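Local coordinates for protein thioesterase superfamily (PDB 2OAF) that probably hydrolyses thioesters, as a hot-dog-fold member of the thioesterase superfamily that packs as a four-chain assembly, at residues G37-P40 / R41-L44; A49-S52 / E53-P57; G58-Y61 / H62-L65. All blocks are in the same frame, centred on the assembly; numbering follows the deposited sequence.

Interaction 1 (G37-P40 / R41-L44); sequences GHLP and RFAL. With PO4 (phosphate ion), chain C.
R41 runs beside H38 at the amino-terminal end of helix 39-54, the two side chains pointing the same way with ring and guanidinium planes 57° apart. Its CG is anti to the backbone N (chi1 173°) and the chain then bends at chi3, which turns NE to a phosphate ion; the bond from R41 NE to phosphate O4 is weak, at 3.3 Å. H38 meets the same ion at its ring edge, ND1 lying 2.7 Å from phosphate O2, again a weak bond because the N-H...O angle is 128°. F42 follows with one ring face over the carbonyl of H38, whose O sits 3.8 Å above the plane, while F42 CD2 packs 3.7 Å from L39 CD2. A43 N bonds L39 O at 3.1 Å, and L44 N bonds P40 O at 2.9 Å. P40 itself packs on P40 of the second subunit. H38 and R41 of that subunit also bond the phosphate. The ion probably came from the crystallisation liquor, but these donors are consistent with a place at the subunit interface suited to an anion. The phosphate's charge would probably offset part of that of the two arginines, R41 NH2 having besides a long, weak ion pair with D27.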
loop_
_atom_site.group_PDB
_atom_site.type_symbol
_atom_site.label_atom_id
_atom_site.label_comp_id
_atom_site.label_asym_id
_atom_site.label_seq_id
_atom_site.Cartn_x
_atom_site.Cartn_y
_atom_site.Cartn_z
ATOM N N GLY B 37 -9.080 0.731 -3.710
ATOM C CA GLY B 37 -7.797 0.093 -3.969
ATOM C C GLY B 37 -7.215 -0.747 -2.868
ATOM O O GLY B 37 -6.404 -1.593 -3.151
ATOM N N HIS B 38 -7.640 -0.524 -1.622
ATOM C CA HIS B 38 -7.155 -1.307 -0.480
ATOM C C HIS B 38 -8.024 -2.507 -0.246
ATOM O O HIS B 38 -7.618 -3.421 0.452
ATOM C CB HIS B 38 -7.191 -0.433 0.788
ATOM C CG HIS B 38 -6.292 0.757 0.726
ATOM N ND1 HIS B 38 -5.025 0.694 0.192
ATOM C CD2 HIS B 38 -6.461 2.035 1.146
ATOM C CE1 HIS B 38 -4.469 1.892 0.252
ATOM N NE2 HIS B 38 -5.317 2.720 0.831
ATOM N N LEU B 39 -9.245 -2.508 -0.762
ATOM C CA LEU B 39 -10.172 -3.592 -0.392
ATOM C C LEU B 39 -9.698 -4.973 -0.833
ATOM O O LEU B 39 -9.825 -5.948 -0.069
ATOM C CB LEU B 39 -11.623 -3.288 -0.833
ATOM C CG LEU B 39 -12.288 -2.042 -0.209
ATOM C CD1 LEU B 39 -13.715 -1.809 -0.719
ATOM C CD2 LEU B 39 -12.231 -2.102 1.327
ATOM N N PRO B 40 -9.113 -5.073 -2.040
ATOM C CA PRO B 40 -8.560 -6.383 -2.462
ATOM C C PRO B 40 -7.500 -6.901 -1.486
ATOM O O PRO B 40 -7.403 -8.090 -1.239
ATOM C CB PRO B 40 -7.930 -6.058 -3.815
ATOM C CG PRO B 40 -8.768 -4.866 -4.344
ATOM C CD PRO B 40 -8.978 -4.046 -3.094
ATOM N N ARG B 41 -6.682 -6.006 -0.975
ATOM C CA ARG B 41 -5.676 -6.377 0.012
ATOM C C ARG B 41 -6.292 -7.043 1.234
ATOM O O ARG B 41 -5.753 -8.027 1.756
ATOM C CB ARG B 41 -4.901 -5.155 0.489
ATOM C CG ARG B 41 -3.949 -5.496 1.644
ATOM C CD ARG B 41 -2.733 -4.574 1.803
ATOM N NE ARG B 41 -3.109 -3.188 2.037
ATOM C CZ ARG B 41 -3.537 -2.707 3.192
ATOM N NH1 ARG B 41 -3.663 -3.497 4.247
ATOM N NH2 ARG B 41 -3.857 -1.422 3.281
ATOM N N PHE B 42 -7.389 -6.467 1.730
ATOM C CA PHE B 42 -8.082 -7.041 2.886
ATOM C C PHE B 42 -8.615 -8.426 2.548
ATOM O O PHE B 42 -8.514 -9.347 3.351
ATOM C CB PHE B 42 -9.282 -6.199 3.335
ATOM C CG PHE B 42 -8.956 -4.783 3.737
ATOM C CD1 PHE B 42 -7.730 -4.444 4.298
ATOM C CD2 PHE B 42 -9.922 -3.805 3.621
ATOM C CE1 PHE B 42 -7.467 -3.145 4.690
ATOM C CE2 PHE B 42 -9.664 -2.509 4.025
ATOM C CZ PHE B 42 -8.429 -2.181 4.554
ATOM N N ALA B 43 -9.207 -8.578 1.372
ATOM C CA ALA B 43 -9.753 -9.889 0.980
ATOM C C ALA B 43 -8.657 -10.961 0.854
ATOM O O ALA B 43 -8.830 -12.112 1.272
ATOM C CB ALA B 43 -10.576 -9.778 -0.311
ATOM N N LEU B 44 -7.521 -10.564 0.309
ATOM C CA LEU B 44 -6.384 -11.462 0.160
ATOM C C LEU B 44 -5.800 -11.866 1.508
ATOM O O LEU B 44 -5.426 -13.028 1.719
ATOM C CB LEU B 44 -5.338 -10.847 -0.766
ATOM C CG LEU B 44 -5.428 -11.192 -2.268
ATOM C CD1 LEU B 44 -6.843 -11.100 -2.777
ATOM C CD2 LEU B 44 -4.490 -10.280 -3.103
HETATM P P PO4 C . -2.371 -1.487 -1.522
HETATM O O1 PO4 C . -1.579 -1.595 -2.794
HETATM O O2 PO4 C . -3.204 -0.236 -1.539
HETATM O O3 PO4 C . -3.315 -2.663 -1.447
HETATM O O4 PO4 C . -1.425 -1.541 -0.337
#

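Interaction 2 (A49-S52 / E53-P57); sequences AWWS and EYHGP
W50 receives Y54 over one face in the last turn of helix 39-54, the long helix of this hot-dog fold, just before G56 breaks the helix with a positive phi of 161°. The tight part is aromatic: Y54 CD2 lies 3.4 Å from W50 CE2, and Y54 CB stands over the six-membered ring, 4.3 Å from its centroid, as a CH-pi contact. The Y54 ring and the five-membered ring of W50 are inclined at 50°, an oblique meeting. W50 CG is anti to the backbone N (chi1 -173°), which swings the indole along the helix toward Y54. E53 CG lies 3.6 Å over the centre of one Y54 ring face, with F17 beside it. H55 CB comes to the edge of the W51 indole, 3.9 Å from CE3, and I145 of helix 139-145 touches both tryptophans. Looser are the E53 carboxylate, which leads off, and the exposed P57. At the helix end, W51 O accepts twice, from H55 N at 2.8 Å and from G56 N at 3.1 Å. Where the chain turns out, S52 CA makes a nearly straight CA-H...O contact of 3.1 Å with G56 O.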
loop_
_atom_site.group_PDB
_atom_site.type_symbol
_atom_site.label_atom_id
_atom_site.label_comp_id
_atom_site.label_asym_id
_atom_site.label_seq_id
_atom_site.Cartn_x
_atom_site.Cartn_y
_atom_site.Cartn_z
ATOM N N ALA B 49 -5.166 -15.929 5.710
ATOM C CA ALA B 49 -5.549 -16.411 7.044
ATOM C C ALA B 49 -6.276 -17.763 6.989
ATOM O O ALA B 49 -6.196 -18.562 7.922
ATOM C CB ALA B 49 -6.414 -15.341 7.819
ATOM N N TRP B 50 -7.008 -18.001 5.906
ATOM C CA TRP B 50 -7.687 -19.300 5.710
ATOM C C TRP B 50 -6.627 -20.390 5.610
ATOM O O TRP B 50 -6.706 -21.410 6.253
ATOM C CB TRP B 50 -8.596 -19.283 4.468
ATOM C CG TRP B 50 -9.427 -20.501 4.294
ATOM C CD1 TRP B 50 -10.743 -20.665 4.664
ATOM C CD2 TRP B 50 -9.021 -21.748 3.692
ATOM N NE1 TRP B 50 -11.170 -21.949 4.329
ATOM C CE2 TRP B 50 -10.130 -22.628 3.750
ATOM C CE3 TRP B 50 -7.840 -22.201 3.119
ATOM C CZ2 TRP B 50 -10.069 -23.905 3.276
ATOM C CZ3 TRP B 50 -7.789 -23.513 2.620
ATOM C CH2 TRP B 50 -8.878 -24.331 2.707
ATOM N N TRP B 51 -5.609 -20.144 4.806
ATOM C CA TRP B 51 -4.509 -21.096 4.689
ATOM C C TRP B 51 -3.814 -21.331 6.016
ATOM O O TRP B 51 -3.454 -22.444 6.324
ATOM C CB TRP B 51 -3.492 -20.627 3.637
ATOM C CG TRP B 51 -3.970 -20.767 2.261
ATOM C CD1 TRP B 51 -4.370 -19.779 1.440
ATOM C CD2 TRP B 51 -4.091 -21.982 1.523
ATOM N NE1 TRP B 51 -4.726 -20.279 0.223
ATOM C CE2 TRP B 51 -4.578 -21.639 0.244
ATOM C CE3 TRP B 51 -3.842 -23.320 1.820
ATOM C CZ2 TRP B 51 -4.816 -22.587 -0.755
ATOM C CZ3 TRP B 51 -4.088 -24.281 0.813
ATOM C CH2 TRP B 51 -4.572 -23.894 -0.459
ATOM N N SER B 52 -3.584 -20.280 6.787
ATOM C CA SER B 52 -2.991 -20.452 8.117
ATOM C C SER B 52 -3.848 -21.354 8.997
ATOM O O SER B 52 -3.342 -22.181 9.709
ATOM C CB SER B 52 -2.818 -19.110 8.818
ATOM O OG SER B 52 -1.766 -18.403 8.223
ATOM N N GLU B 53 -5.156 -21.162 8.938
ATOM C CA GLU B 53 -6.066 -21.897 9.780
ATOM C C GLU B 53 -6.109 -23.387 9.417
ATOM O O GLU B 53 -6.098 -24.241 10.298
ATOM C CB GLU B 53 -7.472 -21.281 9.648
ATOM C CG GLU B 53 -8.535 -21.927 10.498
ATOM C CD GLU B 53 -8.304 -21.757 11.987
ATOM O OE1 GLU B 53 -7.608 -20.788 12.392
ATOM O OE2 GLU B 53 -8.837 -22.609 12.742
ATOM N N TYR B 54 -6.188 -23.696 8.125
ATOM C CA TYR B 54 -6.431 -25.084 7.686
ATOM C C TYR B 54 -5.217 -25.822 7.149
ATOM O O TYR B 54 -5.220 -27.047 7.133
ATOM C CB TYR B 54 -7.595 -25.116 6.689
ATOM C CG TYR B 54 -8.877 -24.617 7.351
ATOM C CD1 TYR B 54 -9.474 -25.355 8.352
ATOM C CD2 TYR B 54 -9.435 -23.382 7.030
ATOM C CE1 TYR B 54 -10.616 -24.924 8.974
ATOM C CE2 TYR B 54 -10.585 -22.923 7.666
ATOM C CZ TYR B 54 -11.172 -23.704 8.637
ATOM O OH TYR B 54 -12.323 -23.305 9.294
ATOM N N HIS B 55 -4.184 -25.102 6.724
ATOM C CA HIS B 55 -2.952 -25.735 6.272
ATOM C C HIS B 55 -1.829 -25.588 7.294
ATOM O O HIS B 55 -1.168 -26.560 7.606
ATOM C CB HIS B 55 -2.511 -25.205 4.921
ATOM C CG HIS B 55 -1.165 -25.705 4.496
ATOM N ND1 HIS B 55 -0.025 -24.940 4.605
ATOM C CD2 HIS B 55 -0.768 -26.899 3.994
ATOM C CE1 HIS B 55 1.015 -25.632 4.169
ATOM N NE2 HIS B 55 0.592 -26.820 3.790
ATOM N N GLY B 56 -1.608 -24.385 7.812
ATOM C CA GLY B 56 -0.659 -24.201 8.900
ATOM C C GLY B 56 -0.214 -22.763 9.037
ATOM O O GLY B 56 -0.309 -22.002 8.090
ATOM N N PRO B 57 0.308 -22.394 10.207
ATOM C CA PRO B 57 0.698 -21.022 10.474
ATOM C C PRO B 57 1.663 -20.466 9.452
ATOM O O PRO B 57 2.529 -21.174 8.963
ATOM C CB PRO B 57 1.392 -21.109 11.836
ATOM C CG PRO B 57 0.802 -22.296 12.471
ATOM C CD PRO B 57 0.575 -23.266 11.367
#

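Interaction 3 (G58-Y61 / H62-L65)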
loop_
_atom_site.group_PDB
_atom_site.type_symbol
_atom_site.label_atom_id
_atom_site.label_comp_id
_atom_site.label_asym_id
_atom_site.label_seq_id
_atom_site.Cartn_x
_atom_site.Cartn_y
_atom_site.Cartn_z
ATOM N N GLY B 58 1.493 -19.188 9.129
ATOM C CA GLY B 58 2.327 -18.523 8.102
ATOM C C GLY B 58 1.695 -18.455 6.714
ATOM O O GLY B 58 2.338 -18.023 5.748
ATOM N N GLY B 59 0.454 -18.910 6.582
ATOM C CA GLY B 59 -0.296 -18.672 5.360
ATOM C C GLY B 59 0.434 -19.026 4.062
ATOM O O GLY B 59 1.054 -20.088 3.953
ATOM N N TRP B 60 0.352 -18.135 3.070
ATOM C CA TRP B 60 1.036 -18.322 1.800
ATOM C C TRP B 60 2.566 -18.406 1.938
ATOM O O TRP B 60 3.221 -19.107 1.176
ATOM C CB TRP B 60 0.697 -17.194 0.830
ATOM C CG TRP B 60 -0.681 -17.205 0.249
ATOM C CD1 TRP B 60 -1.366 -18.293 -0.217
ATOM C CD2 TRP B 60 -1.541 -16.063 0.020
ATOM N NE1 TRP B 60 -2.598 -17.895 -0.715
ATOM C CE2 TRP B 60 -2.711 -16.536 -0.600
ATOM C CE3 TRP B 60 -1.403 -14.687 0.229
ATOM C CZ2 TRP B 60 -3.753 -15.692 -0.970
ATOM C CZ3 TRP B 60 -2.437 -13.850 -0.138
ATOM C CH2 TRP B 60 -3.604 -14.359 -0.730
ATOM N N TYR B 61 3.128 -17.677 2.899
ATOM C CA TYR B 61 4.593 -17.664 3.109
ATOM C C TYR B 61 5.071 -19.065 3.449
ATOM O O TYR B 61 6.006 -19.568 2.836
ATOM C CB TYR B 61 4.945 -16.664 4.225
ATOM C CG TYR B 61 6.417 -16.320 4.461
ATOM C CD1 TYR B 61 7.019 -15.290 3.771
ATOM C CD2 TYR B 61 7.182 -17.000 5.424
ATOM C CE1 TYR B 61 8.330 -14.931 4.018
ATOM C CE2 TYR B 61 8.519 -16.645 5.673
ATOM C CZ TYR B 61 9.078 -15.627 4.954
ATOM O OH TYR B 61 10.371 -15.243 5.181
ATOM N N HIS B 62 4.403 -19.688 4.417
ATOM C CA HIS B 62 4.642 -21.088 4.786
ATOM C C HIS B 62 4.363 -22.027 3.602
ATOM O O HIS B 62 5.210 -22.837 3.250
ATOM C CB HIS B 62 3.765 -21.420 6.000
ATOM C CG HIS B 62 3.742 -22.870 6.373
ATOM N ND1 HIS B 62 4.885 -23.582 6.662
ATOM C CD2 HIS B 62 2.706 -23.734 6.522
ATOM C CE1 HIS B 62 4.555 -24.833 6.949
ATOM N NE2 HIS B 62 3.237 -24.948 6.880
ATOM N N LEU B 63 3.191 -21.887 2.968
ATOM C CA LEU B 63 2.817 -22.720 1.808
ATOM C C LEU B 63 3.870 -22.717 0.701
ATOM O O LEU B 63 4.301 -23.772 0.211
ATOM C CB LEU B 63 1.479 -22.231 1.239
ATOM C CG LEU B 63 0.672 -23.159 0.337
ATOM C CD1 LEU B 63 0.398 -24.533 0.988
ATOM C CD2 LEU B 63 -0.629 -22.472 -0.072
ATOM N N GLU B 64 4.285 -21.523 0.305
ATOM C CA GLU B 64 5.234 -21.378 -0.773
ATOM C C GLU B 64 6.683 -21.728 -0.365
ATOM O O GLU B 64 7.370 -22.481 -1.059
ATOM C CB GLU B 64 5.125 -19.958 -1.367
ATOM C CG GLU B 64 6.207 -19.651 -2.399
ATOM C CD GLU B 64 5.691 -19.097 -3.716
ATOM O OE1 GLU B 64 4.452 -18.940 -3.891
ATOM O OE2 GLU B 64 6.575 -18.823 -4.574
ATOM N N LEU B 65 7.161 -21.176 0.738
ATOM C CA LEU B 65 8.570 -21.296 1.054
ATOM C C LEU B 65 8.909 -22.575 1.799
ATOM O O LEU B 65 10.029 -23.031 1.702
ATOM C CB LEU B 65 9.043 -20.072 1.844
ATOM C CG LEU B 65 8.778 -18.716 1.162
ATOM C CD1 LEU B 65 9.282 -17.646 2.061
ATOM C CD2 LEU B 65 9.422 -18.594 -0.245
#
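Two first torsions bring Y61 and L65 together: the tyrosine's CG stands anti to its backbone N (chi1 -170°), while CG of the leucine is anti to the carbonyl carbon (chi1 -55°). With L65 chi2 extended, its CD1 methyl is placed over the centre of the Y61 ring, 3.5 Å from the centroid and 13° off the normal, a face-on CH-pi contact. CE1 and CZ of Y61 are the ring atoms nearest this methyl. One turn of backbone joins the same two residues, L65 N bonding Y61 O at 2.9 Å. At the start of the helix, H62 N bonds G58 O with a nearly straight N-H...O, yet approaches from above the carbonyl plane and away from a lone pair. L63 N bonds G59 O at 3.0 Å. G58 has positive phi, and H62 CB packs close over its backbone, 3.7 Å from G58 C. On another side of the helix, L63 CD2 reaches the edge of the W60 indole, 4.2 Å from CD1. The polar ends are held from outside, Y61 OH bonding K32 O of the fourth subunit and H62 ND1 bonding D66. W60 N bonds D48 OD1, tying helix 59-65 to helix 39-54; W60 and L63 also pack on that helix and on T71 of strand 69-80. W60 faces both ways, meeting W25 of the fourth subunit, which Y61 and L65 also touch.

In the fold
Interactions 1 and 2 occupy the beginning and end of helix 39-54, centres about 18 Å apart, on opposite sides of the chain's centre. Interaction 3 lies on the next helix, about 9 Å from interaction 2 between centres, and they meet directly: S52 OG approaches G59 N to 2.8 Å, and W51 NE1 comes within 3.3 Å of W60 NE1. W60 also spans to interaction 1, its CH2 lying 3.3 Å from L44 O, although those centres are about 19 Å apart. The phosphate belongs to interaction 1, whereas the Y54 side chain lies about 3 Å, nearest atoms, from a triethylene glycol, probably from the crystallisation liquor. Interactions 1 and 3 both touch the second and fourth subunits; no other chain touches 49-57.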